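Local coordinates for protein superoxide dismutase 1 (Perkinsus marinus, PDB 2CW2) that probably converts superoxide into hydrogen peroxide and oxygen at an iron centre, protecting cells from radicals, at residues Q34-P39 with N104-F109; Y40-L45 with H57-H62; F108-A113 with W214-D219. All blocks are in the same frame, centred on the assembly; numbering follows the deposited sequence.

Interaction 1: Q34-P39 with N104-F109; sequences QCPPLP and NHTFFF. With FE (Fe (III) ion), chain C.
Thr106 OG1 sits between two partners: it is hydrogen-bonded to the helix carbonyl of Val102, and the ring of Pro36 presses against it, with Pro36 CG 3.5 Å from Thr106 OG1. With chi1 at -67° the hydroxyl lies beside the backbone N and reaches back to the preceding turn, while the methyl CG2 also meets the proline. Threonine thus hides its polar atom along its own helix and still offers an apolar surface. Leu38 lays its CD1 methyl over one face of the Phe109 ring, off centre toward the ipso carbon: Leu38 CD1 is 3.5 Å from Phe109 CG, a CH-pi contact 27° off the ring normal. Pro39 closes the contact loosely, its CG 3.9 Å from Phe109 O, which also has a hydrogen bond with the hydroxyl of Tyr40. The three prolines of 34-39, lacking a backbone N-H, suit a loop that packs along helix 93-110 through rings and the Leu38 methyl. That same helix supplies His105, whose NE2 binds iron at 1.9 Å, with ND1 hydrogen-bonded to Gln101 O. His57, Asp187, His191 and a water complete the sphere, the metal site characteristic of iron/manganese superoxide dismutases.

Interaction 2: Y40-L45 with H57-H62; sequences YVKNAL and HHDKHH. With FE (Fe (III) ion), chain C.
Lys42 and Asp59 approach from opposite directions and meet in a salt bridge. Lys42 NZ comes to 2.5 Å from Asp59 OD2, a short value whose exact length deserves caution, and it arrives on the syn side of that oxygen, 31° out of the carboxylate plane. Lysine suits the place because its long chain can bend: turns at chi2 (-70°) and chi4 (64°) fold it toward the helix, where Thr55 OG1 gives the ammonium a second hydrogen bond. The other carboxylate oxygen turns to the neighbouring histidine. Asp59 OD1 accepts a nearly straight bond from His58 ND1 at 2.9 Å, almost in line with its own C-O bond and close to the plane of the imidazole. Both aspartate oxygens are therefore occupied, which would hold the carboxylate against rotation. Behind it, His58 NE2 bonds to the carbonyl of Pro36; two acceptors on one ring would be consistent with a cationic imidazole. These residues tie the loop that precedes helix 51-73 to that helix, both within the alpha-hairpin domain. Lys42 stands in a type I turn from Val41 to Ala44. A wider pi-type turn runs through 57-62, with His62 N bonded to His57 O. One residue before His58, His57 NE2 binds iron at 1.9 Å, roughly opposite the water ligand. Farther round the helix, His61 stacks on His191 and hydrogen-bonds to Tyr194 of the second subunit.

Interaction 3: F108-A113 with W214-D219; sequences FFNNLA and WDFVND
Asn110 and Phe216 make the main apolar contact, a CH-pi interaction in which Asn110 CB stands over the centre of the phenyl face, 3.6 Å from the Phe216 ring centroid and 13° off the normal. The ring gets there because its CG is anti to the backbone N (chi1 175°), sending it out from helix 214-223. Backbone atoms also pack against this side chain: Phe216 CB is 3.6 Å from Asn110 O, and Phe216 CD2 is 3.7 Å from Asn111 CA, which meets the ring obliquely. Phe107 adds an edge-to-face contact. Phenylalanine suits the place because its flat face can lie against a CB and the adjoining backbone at once. This is the seam between the two domains of the iron/manganese superoxide dismutase fold, where the end of helix 93-110 meets the last helix of the C-terminal domain. Backbone hydrogen bonds reinforce it, joining Asn111 with Asn213 and Ala113 with Leu211, while Asn111 N bonds to Phe108 O within the turn. Among the polar groups, Asn111 OD1 accepts from Asn185 N of strand 181-187, so the amide bridges toward the sheet. Asn111 ND2 faces Val217 CG2 at 3.9 Å and is buried with no hydrogen-bond partner in the model.

In the fold
Along the chain, interaction 2 falls between the two segments of interaction 1, and interaction 3 follows, sharing Phe108 and Phe109 with interaction 1. The centres of interactions 1 and 2 lie about 9 Å apart, those of 1 and 3 about 11 Å, and those of 2 and 3 about 15 Å. Helix 93-110 takes part in both 1 and 3, whereas helix 51-73 carries 2. The two helices each deliver a histidine to the same iron; interactions 1 and 2 both lie to one side of it and fasten one loop to both hairpin helices. Interaction 3 then joins this helical domain to the C-terminal domain, which contributes Asp187 and His191; the site thus forms between domains.

Interaction 1: Q34-P39 with N104-F109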
loop_
_atom_site.group_PDB
_atom_site.type_symbol
_atom_site.label_atom_id
_atom_site.label_comp_id
_atom_site.label_asym_id
_atom_site.label_seq_id
_atom_site.Cartn_x
_atom_site.Cartn_y
_atom_site.Cartn_z
ATOM N N GLN A 34 -18.953 -13.679 -6.656
ATOM C CA GLN A 34 -18.547 -13.342 -8.009
ATOM C C GLN A 34 -18.004 -11.934 -8.079
ATOM O O GLN A 34 -18.296 -11.084 -7.237
ATOM C CB GLN A 34 -19.703 -13.489 -9.009
ATOM C CG GLN A 34 -20.446 -14.811 -8.954
ATOM C CD GLN A 34 -19.638 -16.002 -9.460
ATOM O OE1 GLN A 34 -18.785 -15.869 -10.346
ATOM N NE2 GLN A 34 -19.928 -17.184 -8.911
ATOM N N CYS A 35 -17.217 -11.697 -9.107
ATOM C CA CYS A 35 -16.655 -10.374 -9.350
ATOM C C CYS A 35 -17.506 -9.737 -10.439
ATOM O O CYS A 35 -17.434 -10.150 -11.605
ATOM C CB CYS A 35 -15.201 -10.532 -9.802
ATOM S SG CYS A 35 -14.357 -8.978 -10.154
ATOM N N PRO A 36 -18.316 -8.740 -10.066
ATOM C CA PRO A 36 -19.234 -8.089 -11.017
ATOM C C PRO A 36 -18.442 -7.427 -12.131
ATOM O O PRO A 36 -17.346 -6.898 -11.871
ATOM C CB PRO A 36 -19.949 -7.014 -10.179
ATOM C CG PRO A 36 -19.548 -7.230 -8.782
ATOM C CD PRO A 36 -18.362 -8.148 -8.724
ATOM N N PRO A 37 -18.968 -7.442 -13.352
ATOM C CA PRO A 37 -18.266 -6.826 -14.476
ATOM C C PRO A 37 -18.257 -5.320 -14.322
ATOM O O PRO A 37 -19.120 -4.754 -13.657
ATOM C CB PRO A 37 -19.123 -7.224 -15.694
ATOM C CG PRO A 37 -20.471 -7.380 -15.115
ATOM C CD PRO A 37 -20.254 -8.029 -13.762
ATOM N N LEU A 38 -17.246 -4.695 -14.906
ATOM C CA LEU A 38 -17.174 -3.242 -15.003
ATOM C C LEU A 38 -18.413 -2.751 -15.729
ATOM O O LEU A 38 -18.867 -3.379 -16.699
ATOM C CB LEU A 38 -15.949 -2.854 -15.820
ATOM C CG LEU A 38 -14.677 -2.298 -15.193
ATOM C CD1 LEU A 38 -14.542 -2.516 -13.685
ATOM C CD2 LEU A 38 -13.407 -2.714 -15.952
ATOM N N PRO A 39 -18.969 -1.632 -15.287
ATOM C CA PRO A 39 -20.119 -1.034 -15.987
ATOM C C PRO A 39 -19.783 -0.245 -17.263
ATOM O O PRO A 39 -20.667 0.438 -17.785
ATOM C CB PRO A 39 -20.775 -0.136 -14.920
ATOM C CG PRO A 39 -19.769 -0.004 -13.791
ATOM C CD PRO A 39 -18.591 -0.898 -14.070
ATOM N N ASN A 104 -15.142 -3.051 -1.673
ATOM C CA ASN A 104 -14.515 -1.766 -1.942
ATOM C C ASN A 104 -14.302 -1.525 -3.440
ATOM O O ASN A 104 -14.521 -0.419 -3.944
ATOM C CB ASN A 104 -13.172 -1.677 -1.208
ATOM C CG ASN A 104 -13.341 -1.686 0.312
ATOM O OD1 ASN A 104 -14.441 -1.506 0.821
ATOM N ND2 ASN A 104 -12.260 -1.928 1.029
ATOM N N HIS A 105 -13.846 -2.554 -4.147
ATOM C CA HIS A 105 -13.565 -2.392 -5.567
ATOM C C HIS A 105 -14.864 -2.320 -6.393
ATOM O O HIS A 105 -14.977 -1.492 -7.308
ATOM C CB HIS A 105 -12.589 -3.477 -6.068
ATOM C CG HIS A 105 -11.167 -3.262 -5.617
ATOM N ND1 HIS A 105 -10.672 -3.764 -4.427
ATOM C CD2 HIS A 105 -10.140 -2.590 -6.196
ATOM C CE1 HIS A 105 -9.397 -3.410 -4.304
ATOM N NE2 HIS A 105 -9.053 -2.672 -5.351
ATOM N N THR A 106 -15.836 -3.178 -6.085
ATOM C CA THR A 106 -17.098 -3.103 -6.803
ATOM C C THR A 106 -17.696 -1.705 -6.637
ATOM O O THR A 106 -18.171 -1.083 -7.589
ATOM C CB THR A 106 -18.055 -4.175 -6.262
ATOM O OG1 THR A 106 -17.534 -5.459 -6.609
ATOM C CG2 THR A 106 -19.395 -4.092 -6.963
ATOM N N PHE A 107 -17.646 -1.197 -5.417
ATOM C CA PHE A 107 -18.195 0.123 -5.136
ATOM C C PHE A 107 -17.383 1.191 -5.888
ATOM O O PHE A 107 -17.952 2.126 -6.481
ATOM C CB PHE A 107 -18.096 0.388 -3.629
ATOM C CG PHE A 107 -18.875 1.590 -3.167
ATOM C CD1 PHE A 107 -20.136 1.436 -2.600
ATOM C CD2 PHE A 107 -18.351 2.865 -3.285
ATOM C CE1 PHE A 107 -20.864 2.528 -2.179
ATOM C CE2 PHE A 107 -19.090 3.984 -2.854
ATOM C CZ PHE A 107 -20.345 3.809 -2.294
ATOM N N PHE A 108 -16.063 1.055 -5.848
ATOM C CA PHE A 108 -15.159 2.006 -6.523
ATOM C C PHE A 108 -15.462 2.085 -8.026
ATOM O O PHE A 108 -15.681 3.158 -8.576
ATOM C CB PHE A 108 -13.684 1.614 -6.292
ATOM C CG PHE A 108 -12.683 2.527 -6.994
ATOM C CD1 PHE A 108 -12.624 3.883 -6.694
ATOM C CD2 PHE A 108 -11.786 2.007 -7.929
ATOM C CE1 PHE A 108 -11.714 4.715 -7.332
ATOM C CE2 PHE A 108 -10.857 2.833 -8.565
ATOM C CZ PHE A 108 -10.828 4.197 -8.259
ATOM N N PHE A 109 -15.500 0.944 -8.695
ATOM C CA PHE A 109 -15.697 0.943 -10.144
ATOM C C PHE A 109 -17.111 1.434 -10.523
ATOM O O PHE A 109 -17.294 2.070 -11.576
ATOM C CB PHE A 109 -15.419 -0.467 -10.722
ATOM C CG PHE A 109 -13.968 -0.923 -10.593
ATOM C CD1 PHE A 109 -13.668 -2.195 -10.118
ATOM C CD2 PHE A 109 -12.922 -0.111 -11.021
ATOM C CE1 PHE A 109 -12.337 -2.639 -10.006
ATOM C CE2 PHE A 109 -11.590 -0.535 -10.901
ATOM C CZ PHE A 109 -11.298 -1.821 -10.393
HETATM FE FE FE C . -7.575 -1.418 -5.561
HETATM O O HOH W 1 -7.308 -1.485 -3.230
#

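Interaction 2: Y40-L45 with H57-H62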
loop_
_atom_site.group_PDB
_atom_site.type_symbol
_atom_site.label_atom_id
_atom_site.label_comp_id
_atom_site.label_asym_id
_atom_site.label_seq_id
_atom_site.Cartn_x
_atom_site.Cartn_y
_atom_site.Cartn_z
ATOM N N TYR A 40 -18.545 -0.344 -17.752
ATOM C CA TYR A 40 -18.105 0.363 -18.956
ATOM C C TYR A 40 -16.964 -0.439 -19.583
ATOM O O TYR A 40 -16.355 -1.307 -18.920
ATOM C CB TYR A 40 -17.642 1.800 -18.609
ATOM C CG TYR A 40 -17.013 1.875 -17.227
ATOM C CD1 TYR A 40 -15.724 1.385 -17.003
ATOM C CD2 TYR A 40 -17.727 2.390 -16.139
ATOM C CE1 TYR A 40 -15.163 1.393 -15.733
ATOM C CE2 TYR A 40 -17.173 2.408 -14.860
ATOM C CZ TYR A 40 -15.885 1.905 -14.672
ATOM O OH TYR A 40 -15.319 1.912 -13.420
ATOM N N VAL A 41 -16.663 -0.153 -20.847
ATOM C CA VAL A 41 -15.582 -0.855 -21.534
ATOM C C VAL A 41 -14.240 -0.317 -21.018
ATOM O O VAL A 41 -14.187 0.715 -20.333
ATOM C CB VAL A 41 -15.682 -0.693 -23.055
ATOM C CG1 VAL A 41 -17.049 -1.200 -23.545
ATOM C CG2 VAL A 41 -15.462 0.769 -23.422
ATOM N N LYS A 42 -13.165 -1.024 -21.334
ATOM C CA LYS A 42 -11.865 -0.733 -20.740
ATOM C C LYS A 42 -11.289 0.648 -21.048
ATOM O O LYS A 42 -10.585 1.220 -20.200
ATOM C CB LYS A 42 -10.864 -1.825 -21.109
ATOM C CG LYS A 42 -11.225 -3.190 -20.530
ATOM C CD LYS A 42 -11.037 -3.228 -19.000
ATOM C CE LYS A 42 -11.334 -4.616 -18.423
ATOM N NZ LYS A 42 -10.390 -5.663 -18.910
ATOM N N ASN A 43 -11.599 1.207 -22.222
ATOM C CA ASN A 43 -11.032 2.515 -22.561
ATOM C C ASN A 43 -11.950 3.698 -22.213
ATOM O O ASN A 43 -11.666 4.854 -22.553
ATOM C CB ASN A 43 -10.556 2.557 -24.033
ATOM C CG ASN A 43 -11.692 2.622 -25.026
ATOM O OD1 ASN A 43 -12.861 2.739 -24.650
ATOM N ND2 ASN A 43 -11.348 2.579 -26.327
ATOM N N ALA A 44 -13.017 3.397 -21.478
ATOM C CA ALA A 44 -14.118 4.333 -21.312
ATOM C C ALA A 44 -13.788 5.522 -20.398
ATOM O O ALA A 44 -14.441 6.560 -20.492
ATOM C CB ALA A 44 -15.361 3.613 -20.830
ATOM N N LEU A 45 -12.790 5.348 -19.527
ATOM C CA LEU A 45 -12.378 6.367 -18.558
ATOM C C LEU A 45 -11.129 7.153 -18.986
ATOM O O LEU A 45 -10.600 7.981 -18.224
ATOM C CB LEU A 45 -12.141 5.718 -17.176
ATOM C CG LEU A 45 -13.282 4.858 -16.649
ATOM C CD1 LEU A 45 -12.992 4.450 -15.209
ATOM C CD2 LEU A 45 -14.614 5.608 -16.758
ATOM N N HIS A 57 -6.427 -3.686 -12.511
ATOM C CA HIS A 57 -7.104 -3.394 -11.238
ATOM C C HIS A 57 -8.332 -4.289 -11.082
ATOM O O HIS A 57 -8.568 -4.877 -10.027
ATOM C CB HIS A 57 -7.483 -1.891 -11.102
ATOM C CG HIS A 57 -7.696 -1.438 -9.668
ATOM N ND1 HIS A 57 -8.035 -0.141 -9.333
ATOM C CD2 HIS A 57 -7.600 -2.113 -8.487
ATOM C CE1 HIS A 57 -8.144 -0.041 -8.014
ATOM N NE2 HIS A 57 -7.897 -1.228 -7.468
ATOM N N HIS A 58 -9.126 -4.391 -12.137
ATOM C CA HIS A 58 -10.312 -5.225 -12.063
ATOM C C HIS A 58 -10.020 -6.709 -12.338
ATOM O O HIS A 58 -10.367 -7.569 -11.521
ATOM C CB HIS A 58 -11.383 -4.738 -13.033
ATOM C CG HIS A 58 -12.640 -5.566 -13.000
ATOM N ND1 HIS A 58 -12.813 -6.694 -13.772
ATOM C CD2 HIS A 58 -13.779 -5.426 -12.283
ATOM C CE1 HIS A 58 -14.015 -7.209 -13.543
ATOM N NE2 HIS A 58 -14.621 -6.459 -12.643
ATOM N N ASP A 59 -9.412 -7.002 -13.492
ATOM C CA ASP A 59 -9.240 -8.395 -13.928
ATOM C C ASP A 59 -8.172 -9.151 -13.155
ATOM O O ASP A 59 -8.215 -10.393 -13.100
ATOM C CB ASP A 59 -8.914 -8.504 -15.428
ATOM C CG ASP A 59 -9.974 -7.856 -16.333
ATOM O OD1 ASP A 59 -11.097 -7.517 -15.896
ATOM O OD2 ASP A 59 -9.751 -7.654 -17.533
ATOM N N LYS A 60 -7.200 -8.445 -12.578
ATOM C CA LYS A 60 -6.238 -9.120 -11.706
ATOM C C LYS A 60 -6.553 -8.937 -10.203
ATOM O O LYS A 60 -6.893 -9.913 -9.512
ATOM C CB LYS A 60 -4.761 -8.760 -12.046
ATOM C CG LYS A 60 -4.252 -9.276 -13.459
ATOM C CD LYS A 60 -4.362 -10.807 -13.604
ATOM C CE LYS A 60 -3.664 -11.396 -14.873
ATOM N NZ LYS A 60 -3.220 -10.364 -15.838
ATOM N N HIS A 61 -6.460 -7.701 -9.702
ATOM C CA HIS A 61 -6.580 -7.464 -8.262
ATOM C C HIS A 61 -7.963 -7.833 -7.753
ATOM O O HIS A 61 -8.097 -8.666 -6.857
ATOM C CB HIS A 61 -6.284 -5.994 -7.918
ATOM C CG HIS A 61 -4.855 -5.599 -8.132
ATOM N ND1 HIS A 61 -3.864 -5.850 -7.205
ATOM C CD2 HIS A 61 -4.248 -4.973 -9.167
ATOM C CE1 HIS A 61 -2.711 -5.397 -7.661
ATOM N NE2 HIS A 61 -2.918 -4.851 -8.844
ATOM N N HIS A 62 -8.989 -7.190 -8.317
ATOM C CA HIS A 62 -10.370 -7.393 -7.889
ATOM C C HIS A 62 -10.743 -8.871 -8.017
ATOM O O HIS A 62 -11.202 -9.499 -7.057
ATOM C CB HIS A 62 -11.320 -6.523 -8.735
ATOM C CG HIS A 62 -12.702 -6.344 -8.156
ATOM N ND1 HIS A 62 -13.688 -5.643 -8.824
ATOM C CD2 HIS A 62 -13.263 -6.767 -6.997
ATOM C CE1 HIS A 62 -14.791 -5.623 -8.091
ATOM N NE2 HIS A 62 -14.567 -6.309 -6.980
HETATM FE FE FE C . -7.575 -1.418 -5.561
HETATM O O HOH W 1 -7.308 -1.485 -3.230
#

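Interaction 3: F108-A113 with W214-D219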
loop_
_atom_site.group_PDB
_atom_site.type_symbol
_atom_site.label_atom_id
_atom_site.label_comp_id
_atom_site.label_asym_id
_atom_site.label_seq_id
_atom_site.Cartn_x
_atom_site.Cartn_y
_atom_site.Cartn_z
ATOM N N PHE A 108 -16.063 1.055 -5.848
ATOM C CA PHE A 108 -15.159 2.006 -6.523
ATOM C C PHE A 108 -15.462 2.085 -8.026
ATOM O O PHE A 108 -15.681 3.158 -8.576
ATOM C CB PHE A 108 -13.684 1.614 -6.292
ATOM C CG PHE A 108 -12.683 2.527 -6.994
ATOM C CD1 PHE A 108 -12.624 3.883 -6.694
ATOM C CD2 PHE A 108 -11.786 2.007 -7.929
ATOM C CE1 PHE A 108 -11.714 4.715 -7.332
ATOM C CE2 PHE A 108 -10.857 2.833 -8.565
ATOM C CZ PHE A 108 -10.828 4.197 -8.259
ATOM N N PHE A 109 -15.500 0.944 -8.695
ATOM C CA PHE A 109 -15.697 0.943 -10.144
ATOM C C PHE A 109 -17.111 1.434 -10.523
ATOM O O PHE A 109 -17.294 2.070 -11.576
ATOM C CB PHE A 109 -15.419 -0.467 -10.722
ATOM C CG PHE A 109 -13.968 -0.923 -10.593
ATOM C CD1 PHE A 109 -13.668 -2.195 -10.118
ATOM C CD2 PHE A 109 -12.922 -0.111 -11.021
ATOM C CE1 PHE A 109 -12.337 -2.639 -10.006
ATOM C CE2 PHE A 109 -11.590 -0.535 -10.901
ATOM C CZ PHE A 109 -11.298 -1.821 -10.393
ATOM N N ASN A 110 -18.093 1.155 -9.662
ATOM C CA ASN A 110 -19.446 1.695 -9.835
ATOM C C ASN A 110 -19.464 3.219 -9.696
ATOM O O ASN A 110 -20.301 3.904 -10.310
ATOM C CB ASN A 110 -20.412 1.068 -8.814
ATOM C CG ASN A 110 -20.870 -0.339 -9.222
ATOM O OD1 ASN A 110 -21.267 -1.176 -8.371
ATOM N ND2 ASN A 110 -20.861 -0.593 -10.504
ATOM N N ASN A 111 -18.511 3.725 -8.908
ATOM C CA ASN A 111 -18.405 5.132 -8.518
ATOM C C ASN A 111 -17.751 5.990 -9.583
ATOM O O ASN A 111 -17.658 7.209 -9.414
ATOM C CB ASN A 111 -17.595 5.235 -7.200
ATOM C CG ASN A 111 -17.655 6.595 -6.574
ATOM O OD1 ASN A 111 -17.340 6.756 -5.415
ATOM N ND2 ASN A 111 -18.094 7.599 -7.350
ATOM N N LEU A 112 -17.261 5.363 -10.655
ATOM C CA LEU A 112 -16.695 6.057 -11.809
ATOM C C LEU A 112 -17.612 5.882 -13.023
ATOM O O LEU A 112 -18.402 4.941 -13.072
ATOM C CB LEU A 112 -15.300 5.515 -12.158
ATOM C CG LEU A 112 -14.370 5.202 -10.993
ATOM C CD1 LEU A 112 -13.088 4.493 -11.453
ATOM C CD2 LEU A 112 -14.080 6.499 -10.251
ATOM N N ALA A 113 -17.509 6.774 -13.996
ATOM C CA ALA A 113 -18.358 6.664 -15.190
ATOM C C ALA A 113 -17.782 7.495 -16.343
ATOM O O ALA A 113 -17.222 8.562 -16.125
ATOM C CB ALA A 113 -19.787 7.109 -14.875
ATOM N N TRP A 214 -22.029 10.536 -10.511
ATOM C CA TRP A 214 -22.928 11.164 -9.553
ATOM C C TRP A 214 -24.300 10.473 -9.531
ATOM O O TRP A 214 -25.039 10.585 -8.556
ATOM C CB TRP A 214 -23.095 12.663 -9.825
ATOM C CG TRP A 214 -21.852 13.497 -9.581
ATOM C CD1 TRP A 214 -21.160 14.231 -10.504
ATOM C CD2 TRP A 214 -21.207 13.724 -8.324
ATOM N NE1 TRP A 214 -20.105 14.879 -9.901
ATOM C CE2 TRP A 214 -20.117 14.592 -8.559
ATOM C CE3 TRP A 214 -21.449 13.288 -7.011
ATOM C CZ2 TRP A 214 -19.262 15.018 -7.537
ATOM C CZ3 TRP A 214 -20.605 13.701 -6.002
ATOM C CH2 TRP A 214 -19.529 14.569 -6.264
ATOM N N ASP A 215 -24.633 9.752 -10.597
ATOM C CA ASP A 215 -25.880 9.000 -10.609
ATOM C C ASP A 215 -25.845 7.855 -9.597
ATOM O O ASP A 215 -26.820 7.631 -8.891
ATOM C CB ASP A 215 -26.161 8.487 -12.016
ATOM C CG ASP A 215 -26.557 9.597 -12.948
ATOM O OD1 ASP A 215 -26.854 9.297 -14.116
ATOM O OD2 ASP A 215 -26.622 10.791 -12.587
ATOM N N PHE A 216 -24.701 7.169 -9.503
ATOM C CA PHE A 216 -24.494 6.111 -8.516
ATOM C C PHE A 216 -24.505 6.689 -7.109
ATOM O O PHE A 216 -25.171 6.146 -6.206
ATOM C CB PHE A 216 -23.163 5.381 -8.788
ATOM C CG PHE A 216 -22.795 4.330 -7.750
ATOM C CD1 PHE A 216 -23.545 3.160 -7.612
ATOM C CD2 PHE A 216 -21.685 4.507 -6.941
ATOM C CE1 PHE A 216 -23.169 2.178 -6.668
ATOM C CE2 PHE A 216 -21.320 3.536 -6.003
ATOM C CZ PHE A 216 -22.059 2.375 -5.880
ATOM N N VAL A 217 -23.783 7.797 -6.927
ATOM C CA VAL A 217 -23.765 8.475 -5.636
ATOM C C VAL A 217 -25.186 8.834 -5.218
ATOM O O VAL A 217 -25.583 8.553 -4.081
ATOM C CB VAL A 217 -22.839 9.696 -5.626
ATOM C CG1 VAL A 217 -22.862 10.419 -4.249
ATOM C CG2 VAL A 217 -21.385 9.264 -5.960
ATOM N N ASN A 218 -25.950 9.436 -6.135
ATOM C CA ASN A 218 -27.328 9.814 -5.836
ATOM C C ASN A 218 -28.250 8.620 -5.544
ATOM O O ASN A 218 -29.136 8.707 -4.688
ATOM C CB ASN A 218 -27.899 10.703 -6.946
ATOM C CG ASN A 218 -27.666 12.186 -6.685
ATOM O OD1 ASN A 218 -27.744 12.655 -5.535
ATOM N ND2 ASN A 218 -27.372 12.930 -7.747
ATOM N N ASP A 219 -28.020 7.495 -6.218
ATOM C CA ASP A 219 -28.727 6.267 -5.892
ATOM C C ASP A 219 -28.407 5.835 -4.447
ATOM O O ASP A 219 -29.280 5.361 -3.723
ATOM C CB ASP A 219 -28.329 5.131 -6.843
ATOM C CG ASP A 219 -28.858 5.309 -8.266
ATOM O OD1 ASP A 219 -29.818 6.093 -8.488
ATOM O OD2 ASP A 219 -28.380 4.667 -9.238
#